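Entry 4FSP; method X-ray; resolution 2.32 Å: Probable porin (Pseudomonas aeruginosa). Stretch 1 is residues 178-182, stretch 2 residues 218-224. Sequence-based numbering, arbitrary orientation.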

# COMPACT_ATOMS: atom_id res chain seq x y z
N ASP A 178 -7.82 17.79 4.98
CA ASP A 178 -6.42 17.61 5.33
C ASP A 178 -5.99 16.17 5.50
O ASP A 178 -6.82 15.26 5.64
N LEU A 179 -4.68 15.98 5.49
CA LEU A 179 -4.05 14.71 5.83
C LEU A 179 -4.13 14.55 7.35
O LEU A 179 -3.99 15.53 8.10
N ALA A 180 -4.37 13.33 7.81
CA ALA A 180 -4.61 13.11 9.23
C ALA A 180 -3.94 11.84 9.74
O ALA A 180 -3.83 10.84 9.02
N LEU A 181 -3.49 11.89 10.99
CA LEU A 181 -2.92 10.72 11.65
C LEU A 181 -4.02 9.71 11.90
O LEU A 181 -5.04 10.03 12.50
N PHE A 182 -3.85 8.48 11.42
CA PHE A 182 -4.85 7.46 11.67
C PHE A 182 -4.80 6.95 13.11
O PHE A 182 -3.88 6.21 13.47
N GLU A 218 6.95 13.20 7.12
CA GLU A 218 6.58 14.08 8.21
C GLU A 218 5.20 14.67 7.97
O GLU A 218 5.01 15.40 6.99
N LEU A 219 4.25 14.33 8.83
CA LEU A 219 2.97 15.04 8.83
C LEU A 219 3.18 16.23 9.74
O LEU A 219 3.27 16.06 10.96
N GLU A 220 3.29 17.41 9.15
CA GLU A 220 3.76 18.59 9.89
C GLU A 220 2.96 18.87 11.16
O GLU A 220 1.74 18.70 11.19
N GLN A 221 3.67 19.27 12.21
CA GLN A 221 3.07 19.53 13.52
C GLN A 221 2.45 18.28 14.15
O GLN A 221 1.72 18.39 15.15
N VAL A 222 2.71 17.10 13.58
CA VAL A 222 2.22 15.85 14.19
C VAL A 222 3.31 14.80 14.47
O VAL A 222 3.60 14.52 15.63
N TYR A 223 3.87 14.20 13.42
CA TYR A 223 4.96 13.24 13.61
C TYR A 223 5.90 13.20 12.42
O TYR A 223 5.53 13.58 11.31
N ALA A 224 7.12 12.73 12.68
CA ALA A 224 8.09 12.43 11.63
C ALA A 224 8.44 10.97 11.80
O ALA A 224 8.54 10.48 12.92

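The contact between the two stretches is small and apolar, with no hydrogen bond crossing it. Glu-218 opens stretch 2 but is out of reach of stretch 1. Its OE1 is hydrogen-bonded to a residue just outside the two stretches.

Leu-219 points toward stretch 1 and is the main contact residue on its side. Its chi1 is t and its chi2 is p. CD1 of Leu-219 lies 3.7 Å from CB of Leu-179, a residue that also points toward the contact, with chi1 m and chi2 off-well at 143°. CD2 of Leu-219 packs mostly against backbone, 3.7 Å from N of Leu-181 and 4.1 Å from C of Ala-180, and lies 4.3 Å from CB of Leu-181. The CB of Ala-180 points away.

Glu-220 and Gln-221 lie in the turn and do not reach stretch 1. OE1 of Gln-221 is hydrogen-bonded elsewhere in the structure. The turn is held by backbone hydrogen bonds to O of Leu-219, from N of Val-222 at 2.9 Å and from N of Tyr-223 at 3.1 Å.

Val-222, chi1 t, points toward stretch 1. Its CG1 sits 4.2 Å from CD2 of Leu-181. Tyr-223, chi1 p, also points in, and its CE1 lies 3.8 Å from CD1 of Leu-181. Leu-181 (chi1 t, chi2 p) thus touches three residues of stretch 2, although its CB points sideways. Ala-224 is out of reach.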

# COMPACT_ATOMS: atom_id res chain seq x y z
CB ASP A 178 -6.09 18.37 6.62
CG ASP A 178 -6.59 19.79 6.59
OD1 ASP A 178 -7.71 20.01 6.07
OD2 ASP A 178 -5.87 20.68 7.09
CB LEU A 179 -2.61 14.74 5.36
CG LEU A 179 -2.52 15.41 3.99
CD1 LEU A 179 -1.27 16.27 3.85
CD2 LEU A 179 -2.57 14.36 2.90
CB ALA A 180 -6.11 13.06 9.52
CB LEU A 181 -2.29 11.14 12.97
CG LEU A 181 -1.88 9.98 13.87
CD1 LEU A 181 -0.73 9.20 13.21
CD2 LEU A 181 -1.47 10.51 15.24
CB PHE A 182 -4.66 6.29 10.70
CG PHE A 182 -5.67 5.20 10.87
CD1 PHE A 182 -7.00 5.50 11.13
CD2 PHE A 182 -5.30 3.87 10.74
CE1 PHE A 182 -7.94 4.50 11.28
CE2 PHE A 182 -6.24 2.87 10.89
CZ PHE A 182 -7.56 3.18 11.15
CB GLU A 218 7.62 15.22 8.34
CG GLU A 218 7.27 16.27 9.38
CD GLU A 218 8.32 17.35 9.51
OE1 GLU A 218 9.51 17.08 9.24
OE2 GLU A 218 7.95 18.49 9.89
CB LEU A 219 1.85 14.16 9.40
CG LEU A 219 0.48 14.85 9.47
CD1 LEU A 219 -0.05 15.19 8.05
CD2 LEU A 219 -0.50 13.95 10.21
CB GLU A 220 3.81 19.82 8.98
CG GLU A 220 4.85 19.68 7.87
CD GLU A 220 5.09 20.99 7.11
OE1 GLU A 220 4.48 22.03 7.46
OE2 GLU A 220 5.90 20.97 6.16
CB GLN A 221 2.02 20.66 13.43
CG GLN A 221 2.50 21.93 12.71
CD GLN A 221 3.77 22.52 13.33
OE1 GLN A 221 3.98 22.44 14.54
NE2 GLN A 221 4.62 23.11 12.49
CB VAL A 222 1.08 15.21 13.38
CG1 VAL A 222 0.41 14.12 14.23
CG2 VAL A 222 0.05 16.25 12.97
CB TYR A 223 4.41 11.83 13.86
CG TYR A 223 3.86 11.16 12.62
CD1 TYR A 223 2.55 11.37 12.24
CD2 TYR A 223 4.66 10.32 11.83
CE1 TYR A 223 2.02 10.77 11.10
CE2 TYR A 223 4.14 9.71 10.69
CZ TYR A 223 2.81 9.94 10.33
OH TYR A 223 2.27 9.35 9.21
CB ALA A 224 9.34 13.28 11.79